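Local coordinates for cytoplasmic protein (Cryptococcus neoformans var. grubii serotype A, PDB 7LPO) that probably hydrolyses the beta-glucosidic bond of steryl glucosides, as a glycoside hydrolase of family 5, at residues H19-S24 and G135-M140; L26-V31 and L36-V41. All coordinates share one frame; numbering follows the deposited sequence.

Contact 1. Residues H19-S24 and G135-M140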
loop_
_atom_site.group_PDB
_atom_site.type_symbol
_atom_site.label_atom_id
_atom_site.label_comp_id
_atom_site.label_asym_id
_atom_site.label_seq_id
_atom_site.Cartn_x
_atom_site.Cartn_y
_atom_site.Cartn_z
ATOM N N HIS A 19 19.699 2.617 19.071
ATOM C CA HIS A 19 18.795 3.001 17.996
ATOM C C HIS A 19 17.496 2.205 17.990
ATOM O O HIS A 19 16.686 2.382 17.075
ATOM C CB HIS A 19 19.488 2.825 16.640
ATOM C CG HIS A 19 20.852 3.432 16.573
ATOM N ND1 HIS A 19 21.063 4.791 16.666
ATOM C CD2 HIS A 19 22.074 2.869 16.421
ATOM C CE1 HIS A 19 22.358 5.039 16.575
ATOM N NE2 HIS A 19 22.993 3.889 16.424
ATOM N N TYR A 20 17.283 1.335 18.973
ATOM C CA TYR A 20 16.087 0.505 19.025
ATOM C C TYR A 20 14.842 1.371 19.155
ATOM O O TYR A 20 14.795 2.294 19.972
ATOM C CB TYR A 20 16.204 -0.454 20.214
ATOM C CG TYR A 20 15.217 -1.592 20.299
ATOM C CD1 TYR A 20 15.451 -2.783 19.642
ATOM C CD2 TYR A 20 14.086 -1.497 21.092
ATOM C CE1 TYR A 20 14.571 -3.844 19.739
ATOM C CE2 TYR A 20 13.195 -2.549 21.195
ATOM C CZ TYR A 20 13.449 -3.724 20.517
ATOM O OH TYR A 20 12.578 -4.781 20.603
ATOM N N ILE A 21 13.828 1.067 18.354
ATOM C CA ILE A 21 12.526 1.714 18.460
ATOM C C ILE A 21 11.570 0.744 19.133
ATOM O O ILE A 21 11.294 -0.337 18.605
ATOM C CB ILE A 21 11.985 2.141 17.088
ATOM C CG1 ILE A 21 12.790 3.314 16.538
ATOM C CG2 ILE A 21 10.519 2.508 17.217
ATOM C CD1 ILE A 21 12.544 3.595 15.059
ATOM N N HIS A 22 11.072 1.120 20.304
ATOM C CA HIS A 22 10.055 0.321 20.971
ATOM C C HIS A 22 8.713 0.468 20.262
ATOM O O HIS A 22 8.369 1.542 19.760
ATOM C CB HIS A 22 9.954 0.737 22.435
ATOM C CG HIS A 22 11.199 0.443 23.214
ATOM N ND1 HIS A 22 11.477 -0.804 23.732
ATOM C CD2 HIS A 22 12.266 1.221 23.520
ATOM C CE1 HIS A 22 12.645 -0.774 24.348
ATOM N NE2 HIS A 22 13.148 0.441 24.226
ATOM N N SER A 23 7.970 -0.634 20.200
ATOM C CA SER A 23 6.684 -0.721 19.524
ATOM C C SER A 23 5.780 -1.556 20.424
ATOM O O SER A 23 5.201 -2.568 20.022
ATOM C CB SER A 23 6.836 -1.324 18.128
ATOM O OG SER A 23 5.689 -1.056 17.345
ATOM N N SER A 24 5.698 -1.115 21.682
ATOM C CA SER A 24 5.092 -1.829 22.791
ATOM C C SER A 24 3.947 -1.057 23.433
ATOM O O SER A 24 3.312 -1.577 24.358
ATOM C CB SER A 24 6.159 -2.097 23.862
ATOM O OG SER A 24 6.956 -0.931 24.044
ATOM N N GLY A 135 19.903 8.207 6.983
ATOM C CA GLY A 135 19.175 8.293 8.229
ATOM C C GLY A 135 17.730 7.861 8.188
ATOM O O GLY A 135 16.956 8.273 9.058
ATOM N N PHE A 136 17.345 7.024 7.235
ATOM C CA PHE A 136 15.971 6.561 7.137
ATOM C C PHE A 136 15.740 5.320 7.988
ATOM O O PHE A 136 16.614 4.456 8.101
ATOM C CB PHE A 136 15.611 6.240 5.683
ATOM C CG PHE A 136 15.397 7.446 4.846
ATOM C CD1 PHE A 136 14.233 8.179 4.966
ATOM C CD2 PHE A 136 16.367 7.864 3.948
ATOM C CE1 PHE A 136 14.038 9.311 4.214
ATOM C CE2 PHE A 136 16.175 8.986 3.188
ATOM C CZ PHE A 136 15.005 9.717 3.322
ATOM N N ARG A 137 14.555 5.240 8.587
ATOM C CA ARG A 137 14.004 3.972 9.038
ATOM C C ARG A 137 13.215 3.371 7.882
ATOM O O ARG A 137 12.620 4.092 7.077
ATOM C CB ARG A 137 13.101 4.145 10.260
ATOM C CG ARG A 137 13.734 4.893 11.426
ATOM C CD ARG A 137 14.963 4.170 12.016
ATOM N NE ARG A 137 15.297 4.777 13.304
ATOM C CZ ARG A 137 15.766 4.121 14.361
ATOM N NH1 ARG A 137 15.987 2.812 14.304
ATOM N NH2 ARG A 137 16.006 4.781 15.488
ATOM N N VAL A 138 13.222 2.044 7.793
ATOM C CA VAL A 138 12.604 1.337 6.678
ATOM C C VAL A 138 11.811 0.151 7.216
ATOM O O VAL A 138 12.269 -0.549 8.127
ATOM C CB VAL A 138 13.666 0.837 5.671
ATOM C CG1 VAL A 138 13.010 -0.017 4.600
ATOM C CG2 VAL A 138 14.435 1.984 5.040
ATOM N N PHE A 139 10.623 -0.092 6.650
ATOM C CA PHE A 139 9.979 -1.388 6.804
ATOM C C PHE A 139 9.629 -1.936 5.425
ATOM O O PHE A 139 9.354 -1.190 4.478
ATOM C CB PHE A 139 8.773 -1.359 7.782
ATOM C CG PHE A 139 7.561 -0.628 7.302
ATOM C CD1 PHE A 139 7.486 0.739 7.391
ATOM C CD2 PHE A 139 6.457 -1.328 6.853
ATOM C CE1 PHE A 139 6.349 1.412 6.984
ATOM C CE2 PHE A 139 5.319 -0.668 6.442
ATOM C CZ PHE A 139 5.258 0.703 6.519
ATOM N N MET A 140 9.736 -3.253 5.314
ATOM C CA MET A 140 9.708 -3.950 4.038
ATOM C C MET A 140 8.281 -4.324 3.658
ATOM O O MET A 140 7.525 -4.844 4.482
ATOM C CB MET A 140 10.567 -5.212 4.113
ATOM C CG MET A 140 11.972 -5.017 4.655
ATOM S SD MET A 140 12.943 -3.834 3.692
ATOM C CE MET A 140 13.299 -4.617 2.209
#
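His-19 O takes both terminal nitrogens of Arg-137, an end-on grip in which NH1 stands 2.9 Å and NH2 3.0 Å from that one oxygen. Arg-137 opens strand 137-143, one of the parallel strands of the TIM barrel on which family 5 glycosidases are built, and it reaches from the start of this strand to an irregular segment near the N-terminus. The oxygen lies almost in the guanidinium plane, only 5° out of it. Two N-H groups converging on one acceptor cannot both be straight, and their N-H...O angles of 147° and 143° share the bend nearly equally. Arginine suits the place because the segments come no closer than 9.8 Å between CA atoms, those of Ile-21 and Arg-137, too far for backbone pairing, and its long side chain bridges the gap to His-19 O. The chain bends at chi2 on its way, while the backbone of Arg-137 stays bonded to Asn-97 and Leu-99. The side chain of Ile-21 meets that of Arg-137 from the opposite direction and lays its extended CG1-CD1 arm over the flat group, a use of isoleucine that gives the guanidinium an apolar cover while its edge serves the carbonyl. Ile-21 O in turn accepts a hydrogen bond from Arg-446 NH1. The methyl sits centrally above one guanidinium face, with Ile-21 CD1 3.3 Å from Arg-137 CZ.

Contact 2. Residues L26-V31 and L36-V41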
loop_
_atom_site.group_PDB
_atom_site.type_symbol
_atom_site.label_atom_id
_atom_site.label_comp_id
_atom_site.label_asym_id
_atom_site.label_seq_id
_atom_site.Cartn_x
_atom_site.Cartn_y
_atom_site.Cartn_z
ATOM N N LEU A 26 1.138 2.683 22.672
ATOM C CA LEU A 26 0.379 3.359 21.628
ATOM C C LEU A 26 1.247 4.199 20.703
ATOM O O LEU A 26 0.740 4.693 19.689
ATOM C CB LEU A 26 -0.696 4.244 22.251
ATOM C CG LEU A 26 -1.901 3.444 22.734
ATOM C CD1 LEU A 26 -2.785 4.305 23.632
ATOM C CD2 LEU A 26 -2.674 2.902 21.538
ATOM N N HIS A 27 2.521 4.394 21.033
ATOM C CA HIS A 27 3.425 5.175 20.207
ATOM C C HIS A 27 4.784 4.507 20.168
ATOM O O HIS A 27 5.223 3.902 21.150
ATOM C CB HIS A 27 3.604 6.600 20.729
ATOM C CG HIS A 27 2.318 7.315 20.977
ATOM N ND1 HIS A 27 1.725 8.125 20.032
ATOM C CD2 HIS A 27 1.506 7.340 22.060
ATOM C CE1 HIS A 27 0.603 8.619 20.525
ATOM N NE2 HIS A 27 0.446 8.155 21.752
ATOM N N PHE A 28 5.440 4.625 19.017
ATOM C CA PHE A 28 6.845 4.278 18.915
ATOM C C PHE A 28 7.625 5.103 19.926
ATOM O O PHE A 28 7.327 6.281 20.156
ATOM C CB PHE A 28 7.371 4.571 17.511
ATOM C CG PHE A 28 6.769 3.728 16.425
ATOM C CD1 PHE A 28 6.845 2.352 16.463
ATOM C CD2 PHE A 28 6.166 4.330 15.331
ATOM C CE1 PHE A 28 6.316 1.582 15.440
ATOM C CE2 PHE A 28 5.626 3.568 14.303
ATOM C CZ PHE A 28 5.705 2.189 14.357
ATOM N N GLN A 29 8.654 4.496 20.507
ATOM C CA GLN A 29 9.500 5.201 21.460
ATOM C C GLN A 29 10.965 4.859 21.242
ATOM O O GLN A 29 11.300 3.707 20.945
ATOM C CB GLN A 29 9.157 4.843 22.907
ATOM C CG GLN A 29 7.755 5.110 23.345
ATOM C CD GLN A 29 7.442 4.375 24.627
ATOM O OE1 GLN A 29 7.352 3.144 24.646
ATOM N NE2 GLN A 29 7.322 5.116 25.713
ATOM N N ASP A 30 11.837 5.851 21.437
ATOM C CA ASP A 30 13.270 5.614 21.478
ATOM C C ASP A 30 13.650 5.190 22.893
ATOM O O ASP A 30 12.810 5.144 23.792
ATOM C CB ASP A 30 14.038 6.847 20.995
ATOM C CG ASP A 30 13.958 8.023 21.947
ATOM O OD1 ASP A 30 13.449 7.892 23.088
ATOM O OD2 ASP A 30 14.427 9.106 21.534
ATOM N N VAL A 31 14.931 4.873 23.102
ATOM C CA VAL A 31 15.362 4.300 24.371
ATOM C C VAL A 31 15.306 5.291 25.525
ATOM O O VAL A 31 15.396 4.878 26.686
ATOM C CB VAL A 31 16.784 3.721 24.236
ATOM C CG1 VAL A 31 16.815 2.660 23.127
ATOM C CG2 VAL A 31 17.793 4.826 23.976
ATOM N N LEU A 36 7.993 8.836 19.214
ATOM C CA LEU A 36 8.460 9.094 17.860
ATOM C C LEU A 36 7.294 9.093 16.882
ATOM O O LEU A 36 6.348 8.309 17.025
ATOM C CB LEU A 36 9.480 8.042 17.427
ATOM C CG LEU A 36 10.686 7.851 18.344
ATOM C CD1 LEU A 36 11.552 6.706 17.855
ATOM C CD2 LEU A 36 11.498 9.134 18.453
ATOM N N VAL A 37 7.369 9.975 15.886
ATOM C CA VAL A 37 6.431 9.990 14.770
ATOM C C VAL A 37 7.225 9.721 13.501
ATOM O O VAL A 37 8.181 10.448 13.197
ATOM C CB VAL A 37 5.666 11.317 14.664
ATOM C CG1 VAL A 37 4.798 11.328 13.387
ATOM C CG2 VAL A 37 4.806 11.549 15.901
ATOM N N LEU A 38 6.837 8.676 12.770
ATOM C CA LEU A 38 7.529 8.264 11.557
ATOM C C LEU A 38 6.677 8.629 10.351
ATOM O O LEU A 38 5.536 8.169 10.228
ATOM C CB LEU A 38 7.823 6.764 11.565
ATOM C CG LEU A 38 8.746 6.283 12.684
ATOM C CD1 LEU A 38 8.807 4.752 12.639
ATOM C CD2 LEU A 38 10.137 6.888 12.569
ATOM N N ARG A 39 7.247 9.429 9.457
ATOM C CA ARG A 39 6.542 9.914 8.285
ATOM C C ARG A 39 7.467 9.862 7.087
ATOM O O ARG A 39 8.641 10.236 7.172
ATOM C CB ARG A 39 6.025 11.338 8.504
ATOM C CG ARG A 39 4.773 11.347 9.358
ATOM C CD ARG A 39 4.271 12.756 9.670
ATOM N NE ARG A 39 3.073 12.646 10.489
ATOM C CZ ARG A 39 2.269 13.650 10.810
ATOM N NH1 ARG A 39 2.527 14.877 10.381
ATOM N NH2 ARG A 39 1.195 13.407 11.561
ATOM N N GLY A 40 6.923 9.402 5.969
ATOM C CA GLY A 40 7.717 9.267 4.777
ATOM C C GLY A 40 6.888 8.855 3.584
ATOM O O GLY A 40 5.728 9.261 3.465
ATOM N N VAL A 41 7.476 8.041 2.703
ATOM C CA VAL A 41 6.875 7.699 1.422
ATOM C C VAL A 41 7.086 6.219 1.143
ATOM O O VAL A 41 7.969 5.571 1.711
ATOM C CB VAL A 41 7.471 8.536 0.271
ATOM C CG1 VAL A 41 7.360 10.003 0.587
ATOM C CG2 VAL A 41 8.958 8.166 0.060
HETATM O O HOH W 1 3.942 6.708 17.202
#
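Phe-28 and Leu-36 face each other in a small antiparallel beta hairpin, where Leu-36 N donates to Phe-28 O at 2.8 Å. The N-H points almost straight at the oxygen (173°). Return pairing goes through a water, which accepts from Phe-28 N at 3.1 Å and donates to Leu-36 O at 2.9 Å. Both side chains leave on the same face, with Phe-28 CB 4.1 Å from Leu-36 CB. In Phe-28 the CG atom lies opposite the carbonyl carbon (chi1 -66°), which carries the ring toward Leu-38. The two side chains cross at about a right angle, and Leu-38 CD1 makes an off-centre CH-pi contact 4.2 Å from the Phe-28 ring centroid. Leucine fits here because its branched end offers a methyl to the aromatic carbons CD2 and CE2. Leu-36 uses its own branch differently: an extended chi2 of 175° takes CD1 to the backbone of the opposing segment at Gln-29 and Asp-30, 3.7 Å from Asp-30 N and 4.0 Å from Asp-30 CB. The carboxylate of Asp-30 is engaged by Arg-34 in a salt bridge within the hairpin. Beyond the turn, strand 35-43 runs on between strands 98-104 and 567-570, its parallel neighbours, and pairs antiparallel with strand 669-673, while Phe-28 rests on Asn-567 and Pro-516.

Both contacts are partly buried and tie the N-terminal segment to strands of the barrel, their centres about 8 Å apart. Contact 1 spans a long separation in sequence and depends on a charged side chain reaching a backbone carbonyl; contact 2 is local, a hairpin held by backbone and water bonds and by apolar packing. Ile-21, Phe-28 and Leu-38 are buried, whereas His-19 in contact 1 is exposed. The two are joined directly: a probable hydrogen bond links His-22 N to Gln-29 O at 2.7 Å, and Ile-21 CG2 packs 3.8 Å from Phe-28 CD1.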